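Local coordinates for glutamate ABC superfamily ATP binding cassette transporter, binding protein (Enterococcus faecium DO, PDB 5EYF) that binds glutamate and probably delivers it to an ABC transporter for uptake into the cell, at residues S11-Y23 against I53-S67. Residues are numbered along the deposited sequence; the frame is centred on the assembly and turned at random.
Sequences SKSTNEIIWGVKY and ILGDNGKTEFVEVTS. With GLU (glutamic acid), chain E.
F62 CD1 lies 3.5 Å from V21 CG1, and its CE1 reaches W19 CB; the F62 ring and the five-membered ring of W19 are inclined by 33°, and helix 41-54 packs against both side chains. On the other face of the sheet, the CG2 methyls of I18 and V63 meet. Between these layers strands 16-21 and 59-64 run parallel, W19 N giving E61 O a nearly straight bond of 2.7 Å. Toward the ligand, the extended chain of E64, its CG anti to the backbone N (chi1 173°), passes over the Y23 ring, with CB centred on one face, 3.4 Å from the centroid, in a CH-pi contact. Water 2 ties Y23 N to E64 OE2 and V65 O. Further out, the bent chain of K22 brings NZ within 3.0 Å of S67 OG, to which it donates. The two then divide the ligand's side-chain carboxylate: K22 NZ binds OE1 of the glutamate, and S67 OG donates to OE2 at 2.7 Å. Water 1 accepts from K22 NZ and S67 N, while R70 also grips the ligand. Lysine and hydroxyl thus fix both carboxylate oxygens, consistent with selection of an acidic side chain.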
loop_
_atom_site.group_PDB
_atom_site.type_symbol
_atom_site.label_atom_id
_atom_site.label_comp_id
_atom_site.label_asym_id
_atom_site.label_seq_id
_atom_site.Cartn_x
_atom_site.Cartn_y
_atom_site.Cartn_z
ATOM N N SER B 11 19.255 -2.150 -26.464
ATOM C CA SER B 11 20.070 -2.982 -25.580
ATOM C C SER B 11 20.771 -4.110 -26.331
ATOM O O SER B 11 21.803 -4.605 -25.864
ATOM C CB SER B 11 19.222 -3.555 -24.454
ATOM O OG SER B 11 18.404 -4.621 -24.908
ATOM N N LYS B 12 20.228 -4.544 -27.477
ATOM C CA LYS B 12 20.933 -5.546 -28.281
ATOM C C LYS B 12 22.318 -5.067 -28.689
ATOM O O LYS B 12 23.244 -5.884 -28.831
ATOM C CB LYS B 12 20.136 -5.914 -29.534
ATOM C CG LYS B 12 18.691 -6.357 -29.284
ATOM C CD LYS B 12 18.580 -7.504 -28.286
ATOM C CE LYS B 12 17.112 -7.893 -28.133
ATOM N NZ LYS B 12 16.814 -8.574 -26.858
ATOM N N SER B 13 22.476 -3.759 -28.914
ATOM C CA SER B 13 23.793 -3.213 -29.207
ATOM C C SER B 13 24.573 -2.840 -27.949
ATOM O O SER B 13 25.762 -3.156 -27.850
ATOM C CB SER B 13 23.672 -1.990 -30.121
ATOM O OG SER B 13 24.975 -1.557 -30.487
ATOM N N THR B 14 23.933 -2.165 -26.984
ATOM C CA THR B 14 24.684 -1.544 -25.897
ATOM C C THR B 14 24.851 -2.427 -24.675
ATOM O O THR B 14 25.739 -2.149 -23.855
ATOM C CB THR B 14 24.042 -0.233 -25.448
ATOM O OG1 THR B 14 22.791 -0.493 -24.787
ATOM C CG2 THR B 14 23.798 0.667 -26.633
ATOM N N ASN B 15 24.029 -3.465 -24.537
ATOM C CA ASN B 15 24.070 -4.365 -23.388
ATOM C C ASN B 15 23.983 -3.596 -22.068
ATOM O O ASN B 15 24.651 -3.924 -21.083
ATOM C CB ASN B 15 25.317 -5.247 -23.426
ATOM C CG ASN B 15 25.179 -6.438 -22.527
ATOM O OD1 ASN B 15 24.079 -6.992 -22.373
ATOM N ND2 ASN B 15 26.274 -6.813 -21.876
ATOM N N GLU B 16 23.119 -2.586 -22.040
ATOM C CA GLU B 16 23.060 -1.655 -20.920
ATOM C C GLU B 16 21.624 -1.180 -20.728
ATOM O O GLU B 16 20.864 -1.059 -21.693
ATOM C CB GLU B 16 23.997 -0.460 -21.171
ATOM C CG GLU B 16 24.206 0.505 -19.996
ATOM C CD GLU B 16 25.036 1.721 -20.402
ATOM O OE1 GLU B 16 24.631 2.421 -21.358
ATOM O OE2 GLU B 16 26.105 1.966 -19.796
ATOM N N ILE B 17 21.253 -0.930 -19.470
ATOM C CA ILE B 17 20.056 -0.166 -19.141
ATOM C C ILE B 17 20.481 1.025 -18.291
ATOM O O ILE B 17 21.310 0.884 -17.387
ATOM C CB ILE B 17 19.011 -1.010 -18.396
ATOM C CG1 ILE B 17 18.575 -2.178 -19.274
ATOM C CG2 ILE B 17 17.808 -0.120 -17.955
ATOM C CD1 ILE B 17 17.653 -3.096 -18.552
ATOM N N ILE B 18 19.934 2.202 -18.603
ATOM C CA ILE B 18 20.280 3.453 -17.938
ATOM C C ILE B 18 19.135 3.841 -17.012
ATOM O O ILE B 18 18.011 4.081 -17.467
ATOM C CB ILE B 18 20.542 4.572 -18.950
ATOM C CG1 ILE B 18 21.609 4.144 -19.969
ATOM C CG2 ILE B 18 20.964 5.837 -18.219
ATOM C CD1 ILE B 18 21.901 5.184 -21.001
ATOM N N TRP B 19 19.428 3.926 -15.725
ATOM C CA TRP B 19 18.409 4.103 -14.697
ATOM C C TRP B 19 18.559 5.471 -14.065
ATOM O O TRP B 19 19.669 5.861 -13.692
ATOM C CB TRP B 19 18.509 3.060 -13.585
ATOM C CG TRP B 19 18.302 1.664 -14.008
ATOM C CD1 TRP B 19 19.241 0.817 -14.501
ATOM C CD2 TRP B 19 17.076 0.923 -13.941
ATOM N NE1 TRP B 19 18.679 -0.420 -14.753
ATOM C CE2 TRP B 19 17.350 -0.382 -14.409
ATOM C CE3 TRP B 19 15.780 1.230 -13.519
ATOM C CZ2 TRP B 19 16.374 -1.367 -14.510
ATOM C CZ3 TRP B 19 14.810 0.238 -13.575
ATOM C CH2 TRP B 19 15.105 -1.045 -14.083
ATOM N N GLY B 20 17.446 6.190 -13.949
ATOM C CA GLY B 20 17.404 7.412 -13.184
ATOM C C GLY B 20 17.088 7.161 -11.722
ATOM O O GLY B 20 16.027 6.613 -11.394
ATOM N N VAL B 21 18.001 7.539 -10.825
ATOM C CA VAL B 21 17.883 7.262 -9.396
ATOM C C VAL B 21 18.165 8.531 -8.620
ATOM O O VAL B 21 18.852 9.433 -9.104
ATOM C CB VAL B 21 18.856 6.135 -8.935
ATOM C CG1 VAL B 21 18.505 4.785 -9.574
ATOM C CG2 VAL B 21 20.331 6.518 -9.232
ATOM N N LYS B 22 17.632 8.588 -7.396
ATOM C CA LYS B 22 18.022 9.642 -6.481
ATOM C C LYS B 22 19.482 9.473 -6.089
ATOM O O LYS B 22 20.009 8.353 -6.035
ATOM C CB LYS B 22 17.139 9.633 -5.229
ATOM C CG LYS B 22 15.622 9.745 -5.506
ATOM C CD LYS B 22 15.285 10.915 -6.415
ATOM C CE LYS B 22 13.775 11.217 -6.468
ATOM N NZ LYS B 22 13.215 11.882 -5.253
ATOM N N TYR B 23 20.140 10.606 -5.814
ATOM C CA TYR B 23 21.487 10.595 -5.254
ATOM C C TYR B 23 21.517 11.060 -3.807
ATOM O O TYR B 23 22.592 11.062 -3.191
ATOM C CB TYR B 23 22.454 11.476 -6.074
ATOM C CG TYR B 23 23.047 10.833 -7.323
ATOM C CD1 TYR B 23 22.410 9.788 -7.982
ATOM C CD2 TYR B 23 24.258 11.279 -7.838
ATOM C CE1 TYR B 23 22.960 9.205 -9.139
ATOM C CE2 TYR B 23 24.814 10.702 -8.979
ATOM C CZ TYR B 23 24.168 9.679 -9.627
ATOM O OH TYR B 23 24.762 9.143 -10.759
ATOM N N ILE B 53 16.852 -8.978 -17.255
ATOM C CA ILE B 53 16.493 -8.632 -18.624
ATOM C C ILE B 53 17.614 -9.003 -19.579
ATOM O O ILE B 53 17.389 -9.642 -20.621
ATOM C CB ILE B 53 16.141 -7.132 -18.723
ATOM C CG1 ILE B 53 14.932 -6.824 -17.850
ATOM C CG2 ILE B 53 15.934 -6.693 -20.205
ATOM C CD1 ILE B 53 14.507 -5.345 -17.903
ATOM N N LEU B 54 18.839 -8.600 -19.244
ATOM C CA LEU B 54 19.975 -8.732 -20.138
ATOM C C LEU B 54 20.815 -9.963 -19.864
ATOM O O LEU B 54 21.658 -10.314 -20.697
ATOM C CB LEU B 54 20.867 -7.495 -20.019
ATOM C CG LEU B 54 20.202 -6.159 -20.348
ATOM C CD1 LEU B 54 21.226 -5.016 -20.264
ATOM C CD2 LEU B 54 19.534 -6.210 -21.740
ATOM N N GLY B 55 20.632 -10.605 -18.727
ATOM C CA GLY B 55 21.472 -11.727 -18.375
ATOM C C GLY B 55 22.682 -11.306 -17.571
ATOM O O GLY B 55 22.867 -10.139 -17.204
ATOM N N ASP B 56 23.530 -12.310 -17.322
ATOM C CA ASP B 56 24.613 -12.219 -16.343
ATOM C C ASP B 56 25.481 -10.989 -16.525
ATOM O O ASP B 56 25.871 -10.346 -15.543
ATOM C CB ASP B 56 25.519 -13.447 -16.432
ATOM C CG ASP B 56 24.969 -14.634 -15.700
ATOM O OD1 ASP B 56 23.986 -14.470 -14.938
ATOM O OD2 ASP B 56 25.547 -15.729 -15.884
ATOM N N ASN B 57 25.878 -10.696 -17.763
ATOM C CA ASN B 57 26.825 -9.614 -17.991
ATOM C C ASN B 57 26.154 -8.318 -18.421
ATOM O O ASN B 57 26.829 -7.428 -18.948
ATOM C CB ASN B 57 27.878 -10.024 -19.018
ATOM C CG ASN B 57 27.349 -10.016 -20.428
ATOM O OD1 ASN B 57 26.197 -10.366 -20.668
ATOM N ND2 ASN B 57 28.186 -9.591 -21.377
ATOM N N GLY B 58 24.852 -8.179 -18.185
ATOM C CA GLY B 58 24.190 -6.923 -18.493
ATOM C C GLY B 58 24.727 -5.790 -17.628
ATOM O O GLY B 58 25.014 -5.964 -16.444
ATOM N N LYS B 59 24.854 -4.614 -18.225
ATOM C CA LYS B 59 25.421 -3.480 -17.517
ATOM C C LYS B 59 24.353 -2.493 -17.071
ATOM O O LYS B 59 23.325 -2.316 -17.727
ATOM C CB LYS B 59 26.437 -2.744 -18.387
ATOM C CG LYS B 59 27.673 -3.543 -18.688
ATOM C CD LYS B 59 28.548 -2.766 -19.656
ATOM C CE LYS B 59 29.169 -1.529 -19.009
ATOM N NZ LYS B 59 30.357 -1.858 -18.162
ATOM N N THR B 60 24.609 -1.858 -15.941
ATOM C CA THR B 60 23.752 -0.811 -15.423
ATOM C C THR B 60 24.489 0.515 -15.520
ATOM O O THR B 60 25.708 0.580 -15.334
ATOM C CB THR B 60 23.363 -1.096 -13.976
ATOM O OG1 THR B 60 24.555 -1.107 -13.181
ATOM C CG2 THR B 60 22.670 -2.469 -13.870
ATOM N N GLU B 61 23.752 1.557 -15.862
ATOM C CA GLU B 61 24.235 2.917 -15.764
ATOM C C GLU B 61 23.245 3.706 -14.927
ATOM O O GLU B 61 22.031 3.558 -15.092
ATOM C CB GLU B 61 24.404 3.568 -17.139
ATOM C CG GLU B 61 25.215 4.845 -17.080
ATOM C CD GLU B 61 26.629 4.595 -16.580
ATOM O OE1 GLU B 61 27.096 3.438 -16.690
ATOM O OE2 GLU B 61 27.267 5.545 -16.071
ATOM N N PHE B 62 23.763 4.516 -14.007
ATOM C CA PHE B 62 22.929 5.355 -13.165
ATOM C C PHE B 62 23.126 6.831 -13.501
ATOM O O PHE B 62 24.252 7.287 -13.754
ATOM C CB PHE B 62 23.218 5.080 -11.691
ATOM C CG PHE B 62 22.782 3.701 -11.250
ATOM C CD1 PHE B 62 21.422 3.420 -11.039
ATOM C CD2 PHE B 62 23.701 2.688 -11.052
ATOM C CE1 PHE B 62 21.007 2.161 -10.666
ATOM C CE2 PHE B 62 23.272 1.409 -10.660
ATOM C CZ PHE B 62 21.927 1.148 -10.476
ATOM N N VAL B 63 22.005 7.545 -13.536
ATOM C CA VAL B 63 21.931 8.978 -13.801
ATOM C C VAL B 63 21.141 9.614 -12.671
ATOM O O VAL B 63 20.054 9.133 -12.311
ATOM C CB VAL B 63 21.262 9.276 -15.161
ATOM C CG1 VAL B 63 20.963 10.760 -15.333
ATOM C CG2 VAL B 63 22.102 8.738 -16.309
ATOM N N GLU B 64 21.662 10.695 -12.110
ATOM C CA GLU B 64 20.940 11.367 -11.040
ATOM C C GLU B 64 19.656 12.013 -11.560
ATOM O O GLU B 64 19.678 12.777 -12.536
ATOM C CB GLU B 64 21.815 12.433 -10.373
ATOM C CG GLU B 64 20.972 13.226 -9.387
ATOM C CD GLU B 64 21.739 14.139 -8.460
ATOM O OE1 GLU B 64 22.895 14.488 -8.753
ATOM O OE2 GLU B 64 21.154 14.525 -7.420
ATOM N N VAL B 65 18.540 11.748 -10.869
ATOM C CA VAL B 65 17.311 12.510 -11.053
ATOM C C VAL B 65 16.879 13.080 -9.705
ATOM O O VAL B 65 17.276 12.600 -8.638
ATOM C CB VAL B 65 16.166 11.652 -11.638
ATOM C CG1 VAL B 65 16.615 10.963 -12.915
ATOM C CG2 VAL B 65 15.656 10.637 -10.595
ATOM N N THR B 66 16.038 14.106 -9.769
ATOM C CA THR B 66 15.303 14.598 -8.620
ATOM C C THR B 66 13.811 14.385 -8.879
ATOM O O THR B 66 13.395 14.005 -9.976
ATOM C CB THR B 66 15.571 16.082 -8.371
ATOM O OG1 THR B 66 14.941 16.842 -9.412
ATOM C CG2 THR B 66 17.079 16.358 -8.366
ATOM N N SER B 67 12.984 14.665 -7.876
ATOM C CA SER B 67 11.547 14.632 -8.137
ATOM C C SER B 67 11.155 15.622 -9.223
ATOM O O SER B 67 10.212 15.369 -9.981
ATOM C CB SER B 67 10.771 14.913 -6.854
ATOM O OG SER B 67 11.108 13.941 -5.883
HETATM N N GLU E . 7.008 9.085 -3.209
HETATM C CA GLU E . 6.610 10.501 -3.251
HETATM C C GLU E . 6.486 10.975 -4.693
HETATM O O GLU E . 6.739 10.217 -5.639
HETATM C CB GLU E . 7.596 11.395 -2.473
HETATM C CG GLU E . 9.073 11.128 -2.760
HETATM C CD GLU E . 9.553 11.623 -4.122
HETATM O OE1 GLU E . 10.498 11.023 -4.643
HETATM O OE2 GLU E . 9.059 12.651 -4.640
HETATM O OXT GLU E . 6.105 12.134 -4.950
HETATM O O HOH W 1 14.209 14.463 -5.380
HETATM O O HOH W 2 18.807 13.256 -6.629
#